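Local coordinates for protein, Family 18 Chitinase (Crocus vernus, PDB 3SIM), which probably hydrolyses the beta-1,4 linkages of chitin, as a plant family 18 glycoside hydrolase built on a TIM barrel, at residues A[5-10]-A[254-259]; A[64-69]-A[117-122]; A[98-103]-A[141-146]; A[159-164]-A[183-188]. One frame throughout, in Å; residues are numbered along the deposited sequence.

All four contacts belong to one TIM barrel. Contacts 1 and 4 each join the segments that follow two adjacent barrel strands, and Y6 OH links them, hydrogen-bonded to S160 and N184. Contact 4 is buried and lies closest to the chain centre, about 9 Å from it, centre to centre; contact 1, at about 12 Å on the same measure, is partly buried and rests mainly on polar and backbone bonds. Contact 2 is likewise buried, but is almost wholly apolar, pressing helix 63-72 against the turn that leads into strand 121-125. Contact 3 lies farthest out, its centre about 19 Å away, joining two outer helices by a salt bridge above an apolar layer; I145 there packs on I122 of contact 2's second segment.

Contact 1: A[5-10]-A[254-259]; sequences EYIGYP and TADTSK
The TIM barrel closes where its first strand, 2-7, runs beside its last, 250-253, and this contact continues the pairing beyond the strand ends into helix 255-258. A cis peptide precedes T254, as is seen after the last strand in family 18 relatives, and W253 just before it stacks on the ring of Y6. T254 caps the helix: with chi1 at 69° its OG1 stands between the backbone N and the carbonyl carbon, accepts weak bonds from the N-H groups of D256 and T257, and donates to Y9 O at 2.8 Å, in the plane of that carbonyl. Its methyl CG2, anti to the carbonyl carbon, lies 4.0 Å from Y6 CB. A255 N is bonded to Y6 O at 2.9 Å, almost straight at 170°, and A255 CB faces the strand and sits 3.9 Å from I7 CD1. E5 bends at chi2 to bring OE2 to 3.4 Å from A255 CB. D256 crosses I7 at about a right angle and offers OD1 to two successive N-H groups, G8 N at 2.7 Å and Y9 N, both weak bonds. The ring of P10 crosses T257 almost perpendicularly, CD against methyl CG2. D256 OD2 bonds to S13 OG, and a water donates to both this OD2 (3.0 Å) and P10 O (2.7 Å).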
loop_
_atom_site.group_PDB
_atom_site.type_symbol
_atom_site.label_atom_id
_atom_site.label_comp_id
_atom_site.label_asym_id
_atom_site.label_seq_id
_atom_site.Cartn_x
_atom_site.Cartn_y
_atom_site.Cartn_z
ATOM N N GLU A 5 4.819 -5.690 -2.747
ATOM C CA GLU A 5 5.748 -5.666 -1.629
ATOM C C GLU A 5 5.942 -4.298 -0.965
ATOM O O GLU A 5 6.593 -3.463 -1.498
ATOM C CB GLU A 5 7.104 -6.232 -2.057
ATOM C CG GLU A 5 8.124 -6.445 -0.986
ATOM C CD GLU A 5 7.937 -7.769 -0.145
ATOM O OE1 GLU A 5 7.044 -8.521 -0.391
ATOM O OE2 GLU A 5 8.680 -8.032 0.751
ATOM N N TYR A 6 5.372 -4.093 0.213
ATOM C CA TYR A 6 5.657 -2.875 0.979
ATOM C C TYR A 6 7.148 -2.837 1.483
ATOM O O TYR A 6 7.653 -3.835 1.822
ATOM C CB TYR A 6 4.638 -2.610 2.082
ATOM C CG TYR A 6 3.264 -2.216 1.566
ATOM C CD1 TYR A 6 2.832 -0.921 1.570
ATOM C CD2 TYR A 6 2.456 -3.135 0.968
ATOM C CE1 TYR A 6 1.571 -0.599 1.070
ATOM C CE2 TYR A 6 1.252 -2.831 0.459
ATOM C CZ TYR A 6 0.794 -1.572 0.502
ATOM O OH TYR A 6 -0.414 -1.307 -0.003
ATOM N N ILE A 7 7.783 -1.691 1.439
ATOM C CA ILE A 7 9.178 -1.535 1.815
ATOM C C ILE A 7 9.562 -0.123 2.296
ATOM O O ILE A 7 9.088 0.875 1.841
ATOM C CB ILE A 7 10.171 -2.003 0.669
ATOM C CG1 ILE A 7 11.655 -1.986 1.109
ATOM C CG2 ILE A 7 10.057 -1.157 -0.481
ATOM C CD1 ILE A 7 12.519 -2.708 0.278
ATOM N N GLY A 8 10.525 -0.140 3.198
ATOM C CA GLY A 8 10.973 0.975 3.982
ATOM C C GLY A 8 10.429 1.315 5.379
ATOM O O GLY A 8 10.784 2.304 5.880
ATOM N N TYR A 9 9.552 0.478 5.919
ATOM C CA TYR A 9 9.018 0.536 7.252
ATOM C C TYR A 9 8.762 -0.903 7.778
ATOM O O TYR A 9 8.304 -1.712 7.055
ATOM C CB TYR A 9 7.748 1.367 7.266
ATOM C CG TYR A 9 7.276 1.793 8.631
ATOM C CD1 TYR A 9 7.694 2.954 9.190
ATOM C CD2 TYR A 9 6.435 1.016 9.336
ATOM C CE1 TYR A 9 7.292 3.313 10.394
ATOM C CE2 TYR A 9 6.005 1.364 10.532
ATOM C CZ TYR A 9 6.432 2.505 11.073
ATOM O OH TYR A 9 5.977 2.819 12.271
ATOM N N PRO A 10 9.072 -1.189 9.034
ATOM C CA PRO A 10 9.604 -0.278 10.034
ATOM C C PRO A 10 11.005 0.271 9.671
ATOM O O PRO A 10 11.664 -0.273 8.866
ATOM C CB PRO A 10 9.719 -1.159 11.281
ATOM C CG PRO A 10 8.932 -2.338 11.037
ATOM C CD PRO A 10 8.703 -2.484 9.625
ATOM N N THR A 254 6.057 -6.581 5.596
ATOM C CA THR A 254 6.735 -5.713 4.675
ATOM C C THR A 254 8.108 -6.367 4.398
ATOM O O THR A 254 8.470 -7.293 5.077
ATOM C CB THR A 254 7.035 -4.289 5.303
ATOM O OG1 THR A 254 8.008 -4.413 6.314
ATOM C CG2 THR A 254 5.777 -3.561 5.819
ATOM N N ALA A 255 8.874 -5.856 3.444
ATOM C CA ALA A 255 10.209 -6.417 3.184
ATOM C C ALA A 255 11.116 -6.284 4.461
ATOM O O ALA A 255 11.924 -7.094 4.759
ATOM C CB ALA A 255 10.833 -5.767 2.004
ATOM N N ASP A 256 10.888 -5.216 5.180
ATOM C CA ASP A 256 11.646 -4.884 6.332
ATOM C C ASP A 256 11.505 -5.928 7.461
ATOM O O ASP A 256 12.461 -6.294 8.025
ATOM C CB ASP A 256 11.321 -3.468 6.760
ATOM C CG ASP A 256 11.555 -2.466 5.640
ATOM O OD1 ASP A 256 10.736 -2.319 4.773
ATOM O OD2 ASP A 256 12.593 -1.921 5.608
ATOM N N THR A 257 10.291 -6.338 7.736
ATOM C CA THR A 257 9.991 -7.464 8.610
ATOM C C THR A 257 10.431 -8.825 8.111
ATOM O O THR A 257 10.843 -9.606 8.856
ATOM C CB THR A 257 8.561 -7.458 9.238
ATOM O OG1 THR A 257 7.567 -7.683 8.259
ATOM C CG2 THR A 257 8.334 -6.167 9.970
ATOM N N SER A 258 10.359 -9.038 6.814
ATOM C CA SER A 258 10.738 -10.270 6.190
ATOM C C SER A 258 12.210 -10.636 6.294
ATOM O O SER A 258 12.513 -11.736 6.064
ATOM C CB SER A 258 10.236 -10.382 4.731
ATOM O OG SER A 258 8.881 -10.390 4.636
ATOM N N LYS A 259 13.096 -9.717 6.647
ATOM C CA LYS A 259 14.507 -10.029 6.767
ATOM C C LYS A 259 14.686 -11.170 7.782
ATOM O O LYS A 259 15.448 -12.014 7.593
ATOM C CB LYS A 259 15.263 -8.790 7.213
ATOM C CG LYS A 259 16.682 -8.916 7.473
ATOM C CD LYS A 259 17.246 -7.571 7.815
ATOM C CE LYS A 259 18.647 -7.455 7.481
HETATM O O HOH W 1 13.798 0.279 7.242
#

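Contact 2: A[64-69]-A[117-122]; sequences DQISAI and YNLDGI
A Schellman motif ends helix 99-116 and turns the chain toward strand 121-125, an alpha-to-beta connection of the TIM barrel; the flank of helix 63-72 packs against this turn. N118 is the residue that leaves the helix, with a positive phi of 60°, and the reversal leaves the carbonyl of Y117 facing the incoming side chain of I66. That isoleucine carries the contact almost alone. Its CG1 is anti to the carbonyl carbon and chi2 is extended at 165°, which sends CD1 straight at the turn, to 3.4 Å from Y117 O, while the branch CG2 comes within 3.5 Å of the same oxygen. CD1 also rests 3.9 Å from Y117 CB, meeting the tyrosine at the edge of its ring, close to the ring plane, rather than over a face. Beyond it, L119, extended at chi2, reaches over so that CD2 lies 4.0 Å from I66 CD1, and the single methyl is thus shared by two apolar neighbours and a carbonyl. S67, one residue on, brings OG near the amide of N118 toward the solvent side. N118 O accepts from K70 NZ, further along helix 63-72. I66 and L119 both rest on V78 of strand 76-83, while L119 reaches I114 of helix 99-116, so the contact lies in the layer between two barrel helices and the strand they cover.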
loop_
_atom_site.group_PDB
_atom_site.type_symbol
_atom_site.label_atom_id
_atom_site.label_comp_id
_atom_site.label_asym_id
_atom_site.label_seq_id
_atom_site.Cartn_x
_atom_site.Cartn_y
_atom_site.Cartn_z
ATOM N N ASP A 64 18.696 6.271 -7.878
ATOM C CA ASP A 64 19.598 5.335 -8.534
ATOM C C ASP A 64 19.319 3.817 -8.292
ATOM O O ASP A 64 19.413 3.045 -9.176
ATOM C CB ASP A 64 21.056 5.657 -8.217
ATOM C CG ASP A 64 21.495 7.072 -8.643
ATOM O OD1 ASP A 64 20.986 7.688 -9.568
ATOM O OD2 ASP A 64 22.405 7.518 -8.009
ATOM N N GLN A 65 18.991 3.470 -7.065
ATOM C CA GLN A 65 18.594 2.100 -6.749
ATOM C C GLN A 65 17.295 1.659 -7.510
ATOM O O GLN A 65 17.186 0.559 -7.992
ATOM C CB GLN A 65 18.497 1.835 -5.259
ATOM C CG GLN A 65 19.793 1.998 -4.524
ATOM C CD GLN A 65 20.136 3.421 -4.165
ATOM O OE1 GLN A 65 19.392 4.333 -4.323
ATOM N NE2 GLN A 65 21.299 3.585 -3.713
ATOM N N ILE A 66 16.351 2.582 -7.604
ATOM C CA ILE A 66 15.092 2.393 -8.301
ATOM C C ILE A 66 15.303 2.147 -9.808
ATOM O O ILE A 66 14.773 1.223 -10.364
ATOM C CB ILE A 66 14.093 3.530 -8.022
ATOM C CG1 ILE A 66 13.683 3.566 -6.545
ATOM C CG2 ILE A 66 12.908 3.404 -8.894
ATOM C CD1 ILE A 66 13.031 4.776 -6.113
ATOM N N SER A 67 16.172 2.942 -10.389
ATOM C CA SER A 67 16.577 2.797 -11.771
ATOM C C SER A 67 17.262 1.496 -12.033
ATOM O O SER A 67 16.949 0.864 -12.962
ATOM C CB SER A 67 17.558 3.882 -12.171
ATOM O OG SER A 67 16.907 5.014 -12.534
ATOM N N ALA A 68 18.197 1.132 -11.176
ATOM C CA ALA A 68 18.886 -0.138 -11.282
ATOM C C ALA A 68 17.999 -1.386 -11.141
ATOM O O ALA A 68 18.136 -2.296 -11.876
ATOM C CB ALA A 68 20.002 -0.196 -10.349
ATOM N N ILE A 69 17.112 -1.404 -10.171
ATOM C CA ILE A 69 16.233 -2.529 -9.998
ATOM C C ILE A 69 15.270 -2.709 -11.190
ATOM O O ILE A 69 15.056 -3.751 -11.636
ATOM C CB ILE A 69 15.495 -2.523 -8.599
ATOM C CG1 ILE A 69 15.012 -3.920 -8.237
ATOM C CG2 ILE A 69 14.400 -1.564 -8.621
ATOM C CD1 ILE A 69 16.035 -4.810 -7.934
ATOM N N TYR A 117 12.077 10.342 -7.880
ATOM C CA TYR A 117 12.368 8.946 -7.596
ATOM C C TYR A 117 12.068 7.987 -8.792
ATOM O O TYR A 117 12.226 6.796 -8.693
ATOM C CB TYR A 117 11.726 8.463 -6.288
ATOM C CG TYR A 117 12.366 9.008 -5.000
ATOM C CD1 TYR A 117 12.113 10.279 -4.567
ATOM C CD2 TYR A 117 13.192 8.227 -4.237
ATOM C CE1 TYR A 117 12.701 10.768 -3.406
ATOM C CE2 TYR A 117 13.742 8.675 -3.093
ATOM C CZ TYR A 117 13.511 9.947 -2.676
ATOM O OH TYR A 117 14.065 10.383 -1.549
ATOM N N ASN A 118 11.655 8.532 -9.908
ATOM C CA ASN A 118 11.241 7.708 -11.034
ATOM C C ASN A 118 10.040 6.741 -10.772
ATOM O O ASN A 118 10.113 5.662 -11.169
ATOM C CB ASN A 118 12.387 6.779 -11.501
ATOM C CG ASN A 118 13.766 7.429 -11.520
ATOM O OD1 ASN A 118 14.687 7.022 -10.786
ATOM N ND2 ASN A 118 13.907 8.432 -12.355
ATOM N N LEU A 119 9.038 7.157 -10.033
ATOM C CA LEU A 119 7.908 6.320 -9.593
ATOM C C LEU A 119 6.779 6.195 -10.613
ATOM O O LEU A 119 6.588 7.056 -11.417
ATOM C CB LEU A 119 7.380 6.808 -8.246
ATOM C CG LEU A 119 8.339 6.926 -7.048
ATOM C CD1 LEU A 119 7.641 7.367 -5.755
ATOM C CD2 LEU A 119 9.199 5.710 -6.863
ATOM N N ASP A 120 6.022 5.121 -10.504
ATOM C CA ASP A 120 4.952 4.753 -11.401
ATOM C C ASP A 120 3.511 4.855 -10.866
ATOM O O ASP A 120 2.552 4.811 -11.604
ATOM C CB ASP A 120 5.216 3.333 -11.859
ATOM C CG ASP A 120 6.616 3.147 -12.382
ATOM O OD1 ASP A 120 6.855 3.621 -13.489
ATOM O OD2 ASP A 120 7.438 2.572 -11.632
ATOM N N GLY A 121 3.396 4.956 -9.562
ATOM C CA GLY A 121 2.149 4.938 -8.855
ATOM C C GLY A 121 2.109 5.470 -7.434
ATOM O O GLY A 121 3.104 5.769 -6.878
ATOM N N ILE A 122 0.915 5.595 -6.885
ATOM C CA ILE A 122 0.706 5.848 -5.458
ATOM C C ILE A 122 -0.257 4.862 -4.755
ATOM O O ILE A 122 -1.049 4.209 -5.383
ATOM C CB ILE A 122 0.374 7.313 -5.072
ATOM C CG1 ILE A 122 -1.099 7.630 -5.180
ATOM C CG2 ILE A 122 1.130 8.265 -5.861
ATOM C CD1 ILE A 122 -1.649 7.270 -6.371
#

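Contact 3: A[98-103]-A[141-146]; sequences SVDSWV and IGRLIT
A salt bridge spans the outer side of the two helices. R143 lies with CG anti to the carbonyl carbon and bends at chi3 (59°), which swings its guanidinium across to D100. NH1 and NH2 grip the carboxylate end-on, both on the single atom OD1: NH2 to D100 OD1 is 2.8 Å and meets the oxygen nearly along its C-O axis, while NH1 to D100 OD1 is 3.1 Å and arrives from above the carboxylate plane. OD1 stays in the guanidinium plane although the two flat groups are turned 71° apart. The methyl V99 CG1 lies beside R143 NH2, at 3.5 Å. An alanine here removes the guanidinium and with it the bridge to D100, and would probably loosen the outer side of the helix pair beside V99. Helices 99-116 and 134-150 are successive outer helices of the TIM barrel; the axes of segments 99-103 and 141-146 cross at -39°, 9.9 Å apart at closest. Apolar contacts lie beneath the bridge. V103 CG2 touches R143 CB at 4.0 Å, crossing the arginine chain at about a right angle. Deeper, the benzo side of the W102 indole meets I141, CH2 to CD1 at 4.1 Å, and L144 CG, while its NE1 hydrogen-bonds D38.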
loop_
_atom_site.group_PDB
_atom_site.type_symbol
_atom_site.label_atom_id
_atom_site.label_comp_id
_atom_site.label_asym_id
_atom_site.label_seq_id
_atom_site.Cartn_x
_atom_site.Cartn_y
_atom_site.Cartn_z
ATOM N N SER A 98 -8.348 23.310 3.925
ATOM C CA SER A 98 -9.407 23.325 2.947
ATOM C C SER A 98 -9.090 22.272 1.903
ATOM O O SER A 98 -7.979 21.951 1.745
ATOM C CB SER A 98 -9.529 24.675 2.243
ATOM O OG SER A 98 -8.390 25.024 1.547
ATOM N N VAL A 99 -10.087 21.840 1.166
ATOM C CA VAL A 99 -9.857 20.889 0.115
ATOM C C VAL A 99 -8.918 21.450 -0.967
ATOM O O VAL A 99 -8.022 20.775 -1.386
ATOM C CB VAL A 99 -11.152 20.396 -0.501
ATOM C CG1 VAL A 99 -10.894 19.633 -1.696
ATOM C CG2 VAL A 99 -11.958 19.581 0.492
ATOM N N ASP A 100 -9.178 22.679 -1.387
ATOM C CA ASP A 100 -8.465 23.307 -2.469
ATOM C C ASP A 100 -7.018 23.470 -2.079
ATOM O O ASP A 100 -6.178 23.179 -2.837
ATOM C CB ASP A 100 -9.040 24.684 -2.844
ATOM C CG ASP A 100 -10.290 24.640 -3.762
ATOM O OD1 ASP A 100 -10.632 23.663 -4.397
ATOM O OD2 ASP A 100 -10.960 25.639 -3.848
ATOM N N SER A 101 -6.755 23.963 -0.875
ATOM C CA SER A 101 -5.401 24.175 -0.401
ATOM C C SER A 101 -4.575 22.895 -0.196
ATOM O O SER A 101 -3.469 22.860 -0.554
ATOM C CB SER A 101 -5.315 25.135 0.786
ATOM O OG SER A 101 -5.748 24.550 1.933
ATOM N N TRP A 102 -5.182 21.863 0.368
ATOM C CA TRP A 102 -4.546 20.559 0.535
ATOM C C TRP A 102 -4.161 19.921 -0.807
ATOM O O TRP A 102 -3.061 19.628 -1.005
ATOM C CB TRP A 102 -5.422 19.590 1.344
ATOM C CG TRP A 102 -4.709 18.402 1.804
ATOM C CD1 TRP A 102 -4.122 18.225 3.002
ATOM C CD2 TRP A 102 -4.498 17.196 1.083
ATOM N NE1 TRP A 102 -3.588 17.008 3.082
ATOM C CE2 TRP A 102 -3.773 16.361 1.909
ATOM C CE3 TRP A 102 -4.838 16.740 -0.186
ATOM C CZ2 TRP A 102 -3.365 15.125 1.513
ATOM C CZ3 TRP A 102 -4.416 15.483 -0.569
ATOM C CH2 TRP A 102 -3.700 14.704 0.287
ATOM N N VAL A 103 -5.089 19.885 -1.743
ATOM C CA VAL A 103 -4.875 19.343 -3.059
ATOM C C VAL A 103 -3.738 20.088 -3.815
ATOM O O VAL A 103 -2.860 19.485 -4.311
ATOM C CB VAL A 103 -6.162 19.358 -3.893
ATOM C CG1 VAL A 103 -5.870 19.039 -5.306
ATOM C CG2 VAL A 103 -7.173 18.404 -3.340
ATOM N N ILE A 141 -8.318 13.148 -1.742
ATOM C CA ILE A 141 -7.680 12.030 -2.382
ATOM C C ILE A 141 -8.138 11.810 -3.827
ATOM O O ILE A 141 -7.341 11.545 -4.658
ATOM C CB ILE A 141 -7.765 10.713 -1.575
ATOM C CG1 ILE A 141 -7.313 10.946 -0.141
ATOM C CG2 ILE A 141 -7.006 9.590 -2.246
ATOM C CD1 ILE A 141 -5.915 11.280 -0.001
ATOM N N GLY A 142 -9.437 11.908 -4.052
ATOM C CA GLY A 142 -9.996 11.746 -5.381
ATOM C C GLY A 142 -9.445 12.787 -6.349
ATOM O O GLY A 142 -8.956 12.414 -7.345
ATOM N N ARG A 143 -9.427 14.062 -5.974
ATOM C CA ARG A 143 -8.840 15.093 -6.808
ATOM C C ARG A 143 -7.330 14.871 -7.046
ATOM O O ARG A 143 -6.907 14.965 -8.114
ATOM C CB ARG A 143 -9.132 16.510 -6.296
ATOM C CG ARG A 143 -10.537 16.996 -6.590
ATOM C CD ARG A 143 -10.904 18.318 -5.924
ATOM N NE ARG A 143 -10.054 19.421 -6.281
ATOM C CZ ARG A 143 -10.179 20.653 -5.821
ATOM N NH1 ARG A 143 -9.334 21.565 -6.208
ATOM N NH2 ARG A 143 -11.115 20.954 -4.972
ATOM N N LEU A 144 -6.587 14.476 -6.029
ATOM C CA LEU A 144 -5.172 14.180 -6.175
ATOM C C LEU A 144 -4.890 13.059 -7.182
ATOM O O LEU A 144 -4.144 13.292 -8.047
ATOM C CB LEU A 144 -4.631 13.671 -4.851
ATOM C CG LEU A 144 -3.184 13.802 -4.400
ATOM C CD1 LEU A 144 -2.697 12.700 -3.457
ATOM C CD2 LEU A 144 -2.166 14.206 -5.426
ATOM N N ILE A 145 -5.517 11.911 -7.064
ATOM C CA ILE A 145 -5.276 10.842 -7.995
ATOM C C ILE A 145 -5.676 11.226 -9.436
ATOM O O ILE A 145 -4.922 11.051 -10.295
ATOM C CB ILE A 145 -5.993 9.580 -7.562
ATOM C CG1 ILE A 145 -5.461 9.122 -6.211
ATOM C CG2 ILE A 145 -5.928 8.498 -8.639
ATOM C CD1 ILE A 145 -6.297 8.165 -5.538
ATOM N N THR A 146 -6.836 11.833 -9.583
ATOM C CA THR A 146 -7.401 12.219 -10.852
ATOM C C THR A 146 -6.439 13.193 -11.548
ATOM O O THR A 146 -6.072 12.951 -12.650
ATOM C CB THR A 146 -8.842 12.836 -10.716
ATOM O OG1 THR A 146 -9.787 11.882 -10.243
ATOM C CG2 THR A 146 -9.303 13.334 -12.026
#

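Contact 4: A[159-164]-A[183-188]; sequences ISPFPS and INYQFK
I159 and I183 form a parallel beta bridge, and two backbone bonds, each arriving nearly along the C=O axis, continue it past the strand end: N184 N to I159 O (2.9 Å) and Q186 N to P161 O (3.0 Å). The two isoleucines lie side by side on one sheet face, I159 CG1 at 3.9 Å from I183 CG2, and the same CG2 is crossed by P161 CD at about a right angle. Y185 starts away from the loop, but its CG, anti to the backbone N, brings the ring back beneath it. F162 CA sits over the ring face, a CH-pi contact 4.2 Å from the centroid, P161 CG touches Y185 CD2 (3.7 Å), crossing at about a right angle, and P163 CD nears Y185 OH (3.4 Å). That hydroxyl is bonded to D166 and K209. A leucine here removes the hydroxyl and the ring face under F162, and would probably leave the loop 161-163 less firmly held. Q186 runs alongside F162, their planes 73° apart, and both side chains touch E127. S160 OG binds D123. Since D123 and E127 fall in the run D120 to E127, which matches the DGxDxDxE signature of family 18, the two loops probably help line the substrate cleft at the carboxyl end of the TIM barrel.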
loop_
_atom_site.group_PDB
_atom_site.type_symbol
_atom_site.label_atom_id
_atom_site.label_comp_id
_atom_site.label_asym_id
_atom_site.label_seq_id
_atom_site.Cartn_x
_atom_site.Cartn_y
_atom_site.Cartn_z
ATOM N N ILE A 159 -5.579 1.627 -2.888
ATOM C CA ILE A 159 -5.975 1.960 -1.530
ATOM C C ILE A 159 -5.744 0.769 -0.592
ATOM O O ILE A 159 -5.801 -0.325 -1.021
ATOM C CB ILE A 159 -7.426 2.530 -1.425
ATOM C CG1 ILE A 159 -8.476 1.552 -1.948
ATOM C CG2 ILE A 159 -7.571 3.813 -2.107
ATOM C CD1 ILE A 159 -9.877 2.002 -1.827
ATOM N N SER A 160 -5.502 1.006 0.691
ATOM C CA SER A 160 -5.245 -0.060 1.616
ATOM C C SER A 160 -6.126 -0.031 2.886
ATOM O O SER A 160 -5.646 0.094 3.926
ATOM C CB SER A 160 -3.743 -0.187 1.946
ATOM O OG SER A 160 -2.893 -0.057 0.880
ATOM N N PRO A 161 -7.427 -0.198 2.733
ATOM C CA PRO A 161 -8.363 -0.194 3.842
ATOM C C PRO A 161 -8.389 -1.464 4.739
ATOM O O PRO A 161 -7.723 -2.432 4.514
ATOM C CB PRO A 161 -9.711 0.025 3.144
ATOM C CG PRO A 161 -9.604 -0.597 1.962
ATOM C CD PRO A 161 -8.142 -0.537 1.515
ATOM N N PHE A 162 -9.182 -1.381 5.791
ATOM C CA PHE A 162 -9.504 -2.450 6.721
ATOM C C PHE A 162 -10.819 -2.066 7.430
ATOM O O PHE A 162 -11.269 -0.972 7.281
ATOM C CB PHE A 162 -8.355 -2.779 7.698
ATOM C CG PHE A 162 -7.743 -1.589 8.347
ATOM C CD1 PHE A 162 -6.749 -0.822 7.737
ATOM C CD2 PHE A 162 -8.171 -1.188 9.585
ATOM C CE1 PHE A 162 -6.240 0.275 8.370
ATOM C CE2 PHE A 162 -7.641 -0.089 10.181
ATOM C CZ PHE A 162 -6.693 0.627 9.566
ATOM N N PRO A 163 -11.421 -2.986 8.167
ATOM C CA PRO A 163 -12.816 -2.813 8.535
ATOM C C PRO A 163 -13.036 -1.527 9.327
ATOM O O PRO A 163 -13.899 -0.839 8.984
ATOM C CB PRO A 163 -13.090 -4.009 9.376
ATOM C CG PRO A 163 -12.314 -5.065 8.768
ATOM C CD PRO A 163 -11.016 -4.371 8.358
ATOM N N SER A 164 -12.191 -1.197 10.280
ATOM C CA SER A 164 -12.413 0.013 11.071
ATOM C C SER A 164 -12.344 1.348 10.313
ATOM O O SER A 164 -12.863 2.272 10.759
ATOM C CB SER A 164 -11.613 0.068 12.347
ATOM O OG SER A 164 -10.289 0.026 12.052
ATOM N N ILE A 183 -7.197 -2.754 -4.735
ATOM C CA ILE A 183 -7.420 -2.576 -3.339
ATOM C C ILE A 183 -6.627 -3.600 -2.536
ATOM O O ILE A 183 -6.908 -4.750 -2.544
ATOM C CB ILE A 183 -8.913 -2.619 -3.010
ATOM C CG1 ILE A 183 -9.681 -1.693 -3.918
ATOM C CG2 ILE A 183 -9.177 -2.281 -1.543
ATOM C CD1 ILE A 183 -11.061 -1.844 -3.805
ATOM N N ASN A 184 -5.613 -3.109 -1.878
ATOM C CA ASN A 184 -4.779 -3.891 -1.040
ATOM C C ASN A 184 -5.337 -3.995 0.390
ATOM O O ASN A 184 -4.856 -3.368 1.283
ATOM C CB ASN A 184 -3.326 -3.438 -1.090
ATOM C CG ASN A 184 -2.774 -3.274 -2.514
ATOM O OD1 ASN A 184 -3.044 -4.025 -3.428
ATOM N ND2 ASN A 184 -1.949 -2.306 -2.638
ATOM N N TYR A 185 -6.366 -4.829 0.541
ATOM C CA TYR A 185 -7.101 -4.936 1.789
ATOM C C TYR A 185 -6.195 -5.578 2.808
ATOM O O TYR A 185 -5.493 -6.443 2.510
ATOM C CB TYR A 185 -8.424 -5.706 1.662
ATOM C CG TYR A 185 -9.490 -5.335 2.621
ATOM C CD1 TYR A 185 -9.738 -6.084 3.758
ATOM C CD2 TYR A 185 -10.288 -4.242 2.402
ATOM C CE1 TYR A 185 -10.756 -5.773 4.634
ATOM C CE2 TYR A 185 -11.263 -3.893 3.254
ATOM C CZ TYR A 185 -11.501 -4.644 4.395
ATOM O OH TYR A 185 -12.450 -4.270 5.266
ATOM N N GLN A 186 -6.192 -5.005 3.984
ATOM C CA GLN A 186 -5.314 -5.349 5.079
ATOM C C GLN A 186 -5.963 -6.476 5.972
ATOM O O GLN A 186 -6.501 -6.245 7.024
ATOM C CB GLN A 186 -4.841 -4.080 5.831
ATOM C CG GLN A 186 -4.023 -3.031 5.070
ATOM C CD GLN A 186 -3.299 -2.042 6.002
ATOM O OE1 GLN A 186 -3.409 -0.852 5.860
ATOM N NE2 GLN A 186 -2.583 -2.572 6.939
ATOM N N PHE A 187 -5.881 -7.688 5.487
ATOM C CA PHE A 187 -6.434 -8.846 6.156
ATOM C C PHE A 187 -5.734 -9.123 7.517
ATOM O O PHE A 187 -6.294 -9.705 8.367
ATOM C CB PHE A 187 -6.576 -10.081 5.242
ATOM C CG PHE A 187 -7.641 -9.955 4.175
ATOM C CD1 PHE A 187 -8.941 -10.294 4.410
ATOM C CD2 PHE A 187 -7.326 -9.487 2.943
ATOM C CE1 PHE A 187 -9.879 -10.154 3.441
ATOM C CE2 PHE A 187 -8.252 -9.361 1.994
ATOM C CZ PHE A 187 -9.532 -9.676 2.237
ATOM N N LYS A 188 -4.542 -8.601 7.708
ATOM C CA LYS A 188 -3.869 -8.761 8.988
ATOM C C LYS A 188 -4.611 -8.062 10.156
ATOM O O LYS A 188 -4.386 -8.342 11.265
ATOM C CB LYS A 188 -2.368 -8.457 8.926
ATOM C CG LYS A 188 -1.965 -7.171 8.354
ATOM C CD LYS A 188 -1.924 -7.215 6.811
ATOM C CE LYS A 188 -1.438 -5.941 6.212
ATOM N NZ LYS A 188 -1.047 -5.124 7.198
#